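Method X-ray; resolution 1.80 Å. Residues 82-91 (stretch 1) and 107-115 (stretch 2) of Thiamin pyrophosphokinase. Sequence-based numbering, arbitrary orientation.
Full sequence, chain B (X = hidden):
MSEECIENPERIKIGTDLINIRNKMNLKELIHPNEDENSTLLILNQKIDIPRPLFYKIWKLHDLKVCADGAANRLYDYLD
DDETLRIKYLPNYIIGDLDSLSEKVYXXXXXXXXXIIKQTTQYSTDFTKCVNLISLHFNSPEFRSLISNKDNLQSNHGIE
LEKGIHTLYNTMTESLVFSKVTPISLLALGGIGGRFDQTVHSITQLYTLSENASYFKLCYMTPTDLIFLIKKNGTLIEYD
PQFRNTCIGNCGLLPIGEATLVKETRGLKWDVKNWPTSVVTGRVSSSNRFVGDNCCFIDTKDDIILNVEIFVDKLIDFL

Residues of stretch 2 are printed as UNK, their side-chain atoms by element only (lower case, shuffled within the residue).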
ATOM      1  N   ASP B  82     -16.982  -5.000 -26.576  1.00 50.67           N
ATOM      2  CA  ASP B  82     -18.196  -5.751 -26.893  1.00 50.44           C
ATOM      3  C   ASP B  82     -19.408  -5.466 -26.010  1.00 49.69           C
ATOM      4  O   ASP B  82     -19.384  -5.695 -24.800  1.00 49.32           O
ATOM      5  CB  ASP B  82     -17.900  -7.251 -26.893  1.00 51.35           C
ATOM      6  CG  ASP B  82     -18.963  -8.049 -27.622  1.00 52.11           C
ATOM      7  OD1 ASP B  82     -19.230  -7.740 -28.803  1.00 52.98           O
ATOM      8  OD2 ASP B  82     -19.529  -8.979 -27.016  1.00 52.68           O
ATOM      9  N   GLU B  83     -20.472  -4.965 -26.634  1.00 48.87           N
ATOM     10  CA  GLU B  83     -21.710  -4.651 -25.930  1.00 48.04           C
ATOM     11  C   GLU B  83     -22.336  -5.929 -25.390  1.00 47.12           C
ATOM     12  O   GLU B  83     -22.954  -5.928 -24.326  1.00 47.16           O
ATOM     13  CB  GLU B  83     -22.703  -3.962 -26.869  1.00 48.34           C
ATOM     14  CG  GLU B  83     -23.017  -2.523 -26.505  1.00 48.89           C
ATOM     15  CD  GLU B  83     -23.477  -2.371 -25.069  1.00 49.36           C
ATOM     16  OE1 GLU B  83     -24.436  -3.061 -24.665  1.00 50.34           O
ATOM     17  OE2 GLU B  83     -22.875  -1.554 -24.343  1.00 49.76           O
ATOM     18  N   THR B  84     -22.177  -7.018 -26.135  1.00 46.25           N
ATOM     19  CA  THR B  84     -22.723  -8.307 -25.731  1.00 45.18           C
ATOM     20  C   THR B  84     -22.170  -8.700 -24.367  1.00 44.17           C
ATOM     21  O   THR B  84     -22.912  -9.130 -23.484  1.00 44.02           O
ATOM     22  CB  THR B  84     -22.364  -9.412 -26.743  1.00 45.81           C
ATOM     23  OG1 THR B  84     -22.914  -9.089 -28.027  1.00 46.10           O
ATOM     24  CG2 THR B  84     -22.913 -10.754 -26.278  1.00 46.13           C
ATOM     25  N   LEU B  85     -20.860  -8.550 -24.201  1.00 42.92           N
ATOM     26  CA  LEU B  85     -20.213  -8.887 -22.942  1.00 41.74           C
ATOM     27  C   LEU B  85     -20.574  -7.883 -21.854  1.00 40.48           C
ATOM     28  O   LEU B  85     -20.839  -8.261 -20.714  1.00 40.22           O
ATOM     29  CB  LEU B  85     -18.693  -8.941 -23.122  1.00 42.65           C
ATOM     30  CG  LEU B  85     -18.167 -10.092 -23.984  1.00 42.75           C
ATOM     31  CD1 LEU B  85     -16.648 -10.028 -24.056  1.00 43.02           C
ATOM     32  CD2 LEU B  85     -18.618 -11.423 -23.393  1.00 43.07           C
ATOM     33  N   ARG B  86     -20.589  -6.602 -22.209  1.00 38.98           N
ATOM     34  CA  ARG B  86     -20.929  -5.560 -21.249  1.00 37.84           C
ATOM     35  C   ARG B  86     -22.294  -5.847 -20.633  1.00 37.16           C
ATOM     36  O   ARG B  86     -22.472  -5.729 -19.421  1.00 37.04           O
ATOM     37  CB  ARG B  86     -20.947  -4.190 -21.925  1.00 37.84           C
ATOM     38  CG  ARG B  86     -21.507  -3.085 -21.044  1.00 38.01           C
ATOM     39  CD  ARG B  86     -21.611  -1.777 -21.802  1.00 37.23           C
ATOM     40  NE  ARG B  86     -20.340  -1.068 -21.871  1.00 37.38           N
ATOM     41  CZ  ARG B  86     -20.110  -0.038 -22.677  1.00 36.98           C
ATOM     42  NH1 ARG B  86     -21.065   0.398 -23.489  1.00 36.65           N
ATOM     43  NH2 ARG B  86     -18.931   0.569 -22.659  1.00 37.29           N
ATOM     44  N   ILE B  87     -23.253  -6.220 -21.474  1.00 36.21           N
ATOM     45  CA  ILE B  87     -24.598  -6.538 -21.010  1.00 35.86           C
ATOM     46  C   ILE B  87     -24.574  -7.833 -20.207  1.00 35.46           C
ATOM     47  O   ILE B  87     -25.382  -8.032 -19.300  1.00 35.38           O
ATOM     48  CB  ILE B  87     -25.577  -6.687 -22.203  1.00 36.80           C
ATOM     49  CG1 ILE B  87     -26.004  -5.304 -22.698  1.00 37.32           C
ATOM     50  CG2 ILE B  87     -26.798  -7.502 -21.796  1.00 37.57           C
ATOM     51  CD1 ILE B  87     -26.785  -4.503 -21.670  1.00 37.61           C
ATOM     52  N   LYS B  88     -23.637  -8.709 -20.548  1.00 34.80           N
ATOM     53  CA  LYS B  88     -23.498  -9.984 -19.861  1.00 34.10           C
ATOM     54  C   LYS B  88     -22.921  -9.796 -18.462  1.00 32.85           C
ATOM     55  O   LYS B  88     -23.183 -10.594 -17.563  1.00 33.19           O
ATOM     56  CB  LYS B  88     -22.592 -10.921 -20.666  1.00 34.82           C
ATOM     57  CG  LYS B  88     -22.250 -12.223 -19.955  1.00 36.85           C
ATOM     58  CD  LYS B  88     -21.355 -13.106 -20.812  1.00 38.09           C
ATOM     59  CE  LYS B  88     -20.904 -14.346 -20.052  1.00 38.87           C
ATOM     60  NZ  LYS B  88     -22.054 -15.175 -19.596  1.00 39.78           N
ATOM     61  N   TYR B  89     -22.141  -8.736 -18.279  1.00 31.60           N
ATOM     62  CA  TYR B  89     -21.525  -8.483 -16.985  1.00 30.35           C
ATOM     63  C   TYR B  89     -22.048  -7.257 -16.248  1.00 29.09           C
ATOM     64  O   TYR B  89     -21.290  -6.349 -15.900  1.00 27.72           O
ATOM     65  CB  TYR B  89     -20.005  -8.404 -17.147  1.00 31.27           C
ATOM     66  CG  TYR B  89     -19.421  -9.696 -17.666  1.00 32.27           C
ATOM     67  CD1 TYR B  89     -19.176  -9.883 -19.026  1.00 33.00           C
ATOM     68  CD2 TYR B  89     -19.177 -10.761 -16.804  1.00 32.35           C
ATOM     69  CE1 TYR B  89     -18.706 -11.103 -19.513  1.00 33.56           C
ATOM     70  CE2 TYR B  89     -18.712 -11.982 -17.276  1.00 33.38           C
ATOM     71  CZ  TYR B  89     -18.479 -12.147 -18.630  1.00 33.30           C
ATOM     72  OH  TYR B  89     -18.029 -13.360 -19.099  1.00 34.49           O
ATOM     73  N   LEU B  90     -23.355  -7.246 -16.008  1.00 27.39           N
ATOM     74  CA  LEU B  90     -23.999  -6.154 -15.292  1.00 25.57           C
ATOM     75  C   LEU B  90     -23.867  -6.419 -13.796  1.00 24.12           C
ATOM     76  O   LEU B  90     -24.068  -7.544 -13.341  1.00 23.72           O
ATOM     77  CB  LEU B  90     -25.487  -6.086 -15.649  1.00 25.75           C
ATOM     78  CG  LEU B  90     -25.889  -5.782 -17.094  1.00 25.67           C
ATOM     79  CD1 LEU B  90     -27.385  -5.986 -17.260  1.00 26.42           C
ATOM     80  CD2 LEU B  90     -25.502  -4.356 -17.449  1.00 26.15           C
ATOM     81  N   PRO B  91     -23.514  -5.392 -13.012  1.00 23.20           N
ATOM     82  CA  PRO B  91     -23.381  -5.590 -11.566  1.00 23.60           C
ATOM     83  C   PRO B  91     -24.771  -5.666 -10.936  1.00 23.42           C
ATOM     84  O   PRO B  91     -25.740  -5.159 -11.505  1.00 23.58           O
ATOM     85  CB  PRO B  91     -22.615  -4.350 -11.124  1.00 22.60           C
ATOM     86  CG  PRO B  91     -23.151  -3.304 -12.047  1.00 22.68           C
ATOM     87  CD  PRO B  91     -23.163  -4.011 -13.388  1.00 22.62           C
ATOM     88  N   UNK B 107     -27.081   6.306 -16.629  1.00 34.78           N
ATOM     89  CA  UNK B 107     -28.219   5.994 -17.485  1.00 34.70           C
ATOM     90  C   UNK B 107     -28.177   4.567 -18.020  1.00 33.74           C
ATOM     91  O   UNK B 107     -29.200   3.886 -18.061  1.00 33.51           O
ATOM     92  c   UNK B 107     -28.295   6.967 -18.667  1.00 36.10           C
ATOM     93  c   UNK B 107     -28.760   8.375 -18.319  1.00 38.27           C
ATOM     94  n   UNK B 107     -28.855  11.461 -18.994  1.00 41.96           N
ATOM     95  c   UNK B 107     -29.908  10.439 -19.246  1.00 40.18           C
ATOM     96  c   UNK B 107     -29.326   9.066 -19.558  1.00 39.60           C
ATOM     97  N   UNK B 108     -26.993   4.121 -18.429  1.00 33.05           N
ATOM     98  CA  UNK B 108     -26.827   2.777 -18.973  1.00 32.60           C
ATOM     99  C   UNK B 108     -27.206   1.676 -17.987  1.00 32.05           C
ATOM    100  O   UNK B 108     -27.960   0.763 -18.325  1.00 31.20           O
ATOM    101  c   UNK B 108     -25.576   0.756 -21.188  1.00 35.03           C
ATOM    102  c   UNK B 108     -24.706  -1.456 -20.844  1.00 36.47           C
ATOM    103  c   UNK B 108     -25.381   2.559 -19.424  1.00 33.35           C
ATOM    104  o   UNK B 108     -24.497  -2.742 -21.288  1.00 37.05           O
ATOM    105  c   UNK B 108     -24.455   0.223 -19.144  1.00 35.30           C
ATOM    106  c   UNK B 108     -24.246  -1.080 -19.591  1.00 35.56           C
ATOM    107  c   UNK B 108     -25.371  -0.543 -21.647  1.00 35.53           C
ATOM    108  c   UNK B 108     -25.123   1.159 -19.932  1.00 34.57           C
ATOM    109  N   UNK B 109     -26.678   1.756 -16.772  1.00 31.72           N
ATOM    110  CA  UNK B 109     -26.961   0.744 -15.764  1.00 31.12           C
ATOM    111  C   UNK B 109     -28.360   0.847 -15.185  1.00 31.41           C
ATOM    112  O   UNK B 109     -28.953  -0.163 -14.802  1.00 31.04           O
ATOM    113  c   UNK B 109     -24.587   0.213 -15.080  1.00 29.42           C
ATOM    114  c   UNK B 109     -24.535  -1.027 -15.717  1.00 29.29           C
ATOM    115  c   UNK B 109     -25.911   0.802 -14.652  1.00 30.13           C
ATOM    116  c   UNK B 109     -22.152  -0.872 -15.928  1.00 28.60           C
ATOM    117  o   UNK B 109     -20.961  -1.402 -16.362  1.00 27.07           O
ATOM    118  c   UNK B 109     -23.390   0.897 -14.874  1.00 29.63           C
ATOM    119  c   UNK B 109     -22.174   0.362 -15.296  1.00 28.69           C
ATOM    120  c   UNK B 109     -23.330  -1.571 -16.139  1.00 28.94           C
ATOM    121  N   UNK B 110     -28.899   2.059 -15.124  1.00 32.56           N
ATOM    122  CA  UNK B 110     -30.245   2.219 -14.601  1.00 34.73           C
ATOM    123  C   UNK B 110     -31.215   1.594 -15.592  1.00 34.88           C
ATOM    124  O   UNK B 110     -32.136   0.873 -15.207  1.00 34.41           O
ATOM    125  c   UNK B 110     -32.369   5.263 -13.480  1.00 41.31           C
ATOM    126  c   UNK B 110     -30.604   3.691 -14.412  1.00 35.95           C
ATOM    127  n   UNK B 110     -34.992   4.847 -10.939  1.00 46.59           N
ATOM    128  n   UNK B 110     -34.457   3.513 -12.725  1.00 46.96           N
ATOM    129  c   UNK B 110     -31.795   3.860 -13.489  1.00 38.69           C
ATOM    130  n   UNK B 110     -33.263   5.447 -12.337  1.00 44.11           N
ATOM    131  c   UNK B 110     -34.239   4.605 -12.004  1.00 46.03           C
ATOM    132  N   UNK B 111     -30.997   1.875 -16.873  1.00 35.93           N
ATOM    133  CA  UNK B 111     -31.849   1.343 -17.928  1.00 36.44           C
ATOM    134  C   UNK B 111     -31.815  -0.182 -17.897  1.00 36.18           C
ATOM    135  O   UNK B 111     -32.828  -0.837 -18.135  1.00 36.00           O
ATOM    136  c   UNK B 111     -30.882   2.747 -22.125  1.00 43.41           C
ATOM    137  c   UNK B 111     -32.128   1.975 -21.706  1.00 42.66           C
ATOM    138  c   UNK B 111     -31.374   1.834 -19.299  1.00 38.42           C
ATOM    139  c   UNK B 111     -32.505   2.211 -20.247  1.00 40.74           C
ATOM    140  n   UNK B 111     -31.090   4.220 -22.123  1.00 45.10           N
ATOM    141  N   UNK B 112     -30.645  -0.742 -17.597  1.00 35.36           N
ATOM    142  CA  UNK B 112     -30.488  -2.192 -17.538  1.00 34.88           C
ATOM    143  C   UNK B 112     -30.851  -2.800 -16.184  1.00 34.33           C
ATOM    144  O   UNK B 112     -30.384  -3.881 -15.822  1.00 34.22           O
ATOM    145  n   UNK B 112     -28.024  -1.604 -19.904  1.00 35.97           N
ATOM    146  c   UNK B 112     -28.862  -2.530 -19.448  1.00 36.09           C
ATOM    147  o   UNK B 112     -29.459  -3.308 -20.192  1.00 36.63           O
ATOM    148  c   UNK B 112     -29.065  -2.583 -17.944  1.00 35.50           C
ATOM    149  N   UNK B 113     -31.688  -2.081 -15.445  1.00 33.56           N
ATOM    150  CA  UNK B 113     -32.201  -2.511 -14.148  1.00 32.30           C
ATOM    151  C   UNK B 113     -31.227  -2.834 -13.018  1.00 31.01           C
ATOM    152  O   UNK B 113     -31.533  -3.654 -12.154  1.00 30.84           O
ATOM    153  c   UNK B 113     -33.142  -3.701 -14.351  1.00 33.29           C
ATOM    154  c   UNK B 113     -34.977  -2.170 -15.134  1.00 36.09           C
ATOM    155  c   UNK B 113     -34.212  -3.458 -15.406  1.00 34.78           C
ATOM    156  c   UNK B 113     -36.005  -1.902 -16.220  1.00 36.95           C
ATOM    157  n   UNK B 113     -36.727  -0.619 -15.999  1.00 38.72           N
ATOM    158  N   UNK B 114     -30.060  -2.200 -13.011  1.00 28.51           N
ATOM    159  CA  UNK B 114     -29.114  -2.436 -11.926  1.00 26.59           C
ATOM    160  C   UNK B 114     -29.668  -1.693 -10.716  1.00 25.67           C
ATOM    161  O   UNK B 114     -30.142  -0.565 -10.844  1.00 25.07           O
ATOM    162  c   UNK B 114     -27.710  -1.876 -12.246  1.00 25.52           C
ATOM    163  c   UNK B 114     -26.835  -1.914 -10.995  1.00 25.00           C
ATOM    164  c   UNK B 114     -27.070  -2.688 -13.358  1.00 24.65           C
ATOM    165  N   UNK B 115     -29.626  -2.320  -9.546  1.00 25.11           N
ATOM    166  CA  UNK B 115     -30.131  -1.671  -8.345  1.00 23.89           C
ATOM    167  C   UNK B 115     -29.106  -0.643  -7.882  1.00 23.98           C
ATOM    168  O   UNK B 115     -28.060  -0.993  -7.338  1.00 23.28           O
ATOM    169  c   UNK B 115     -30.381  -2.684  -7.212  1.00 23.82           C
ATOM    170  c   UNK B 115     -30.897  -1.975  -5.965  1.00 23.12           C
ATOM    171  o   UNK B 115     -31.350  -3.649  -7.641  1.00 23.31           O
TER
HETATM  172  O   HOH W   1     -21.447  -4.038 -17.427  1.00 28.95           O

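Position 107 carries four carbons in a row ending in a nitrogen. The chain is unbranched and reaches nothing on stretch 1. This is Lys-107, in a helix that begins earlier in the chain.

Position 108 has one carbon, then a ring of six carbons bearing one oxygen. Its CA-to-CB bond points toward stretch 1. The oxygen lies among Glu-83, Arg-86 and Ile-87. A ring with a single oxygen means Tyr-108. Its OH donates a weak hydrogen bond to Glu-83 OE1 at 3.4 Å. The same OH is 3.0 Å from Arg-86 CG and 2.9 Å from Ile-87 CD1, so the fit is tight.

Position 109 has the same make-up: one carbon, a six-carbon ring and one oxygen. The ring packs against Leu-90 and Pro-91. This is Tyr-109. Pro-91 CG sits over one face of the ring, and Leu-90 CD2 lies at its edge, 3.8 Å from Tyr-109 CE2. The Tyr-109 OH donates to water 1 at 2.9 Å. That water in turn donates to Arg-86 O and Tyr-89 O, both at 2.8 Å, and so links the ring to the end of the first helix.

Position 110 shows three carbons, a nitrogen, then a carbon carrying two more nitrogens. That guanidinium group identifies Arg-110. It does not touch stretch 1.

Position 111 has four carbons in a row ending in nitrogen. It is Lys-111, exposed and clear of stretch 1.

Position 112 has two carbons, the second carrying one oxygen and one nitrogen. The side chain meets Ile-87 and Leu-90. It is Asn-112, the first residue to leave helical geometry. Asn-112 ND2 donates to Tyr-108 O at 2.8 Å, which ties the side chain back to the helix. Its CB lies 3.9 Å from Leu-90 CD1.

Position 113 again has four carbons and a terminal nitrogen. It is Lys-113, with positive phi, and its end leads away from stretch 1.

Position 114 has one carbon carrying two others, all apolar. They approach Leu-90 and Pro-91. This is Val-114. Its CG1 is 4.1 Å from Pro-91 CG.

Position 115 has one carbon carrying an oxygen and a carbon. It is Thr-115, which makes no contact with stretch 1.

The contact is mainly apolar. Leu-90 meets both tyrosines, Asn-112 and Val-114, while Pro-91 packs on Tyr-109 and Val-114. The helix axes come no closer than 12.2 Å, and side chains such as Tyr-108 and Ile-87 meet between them. The direct polar link is weak; water 1 adds a bridge.

Stretch 2 (107-115) KYYRKNKVT
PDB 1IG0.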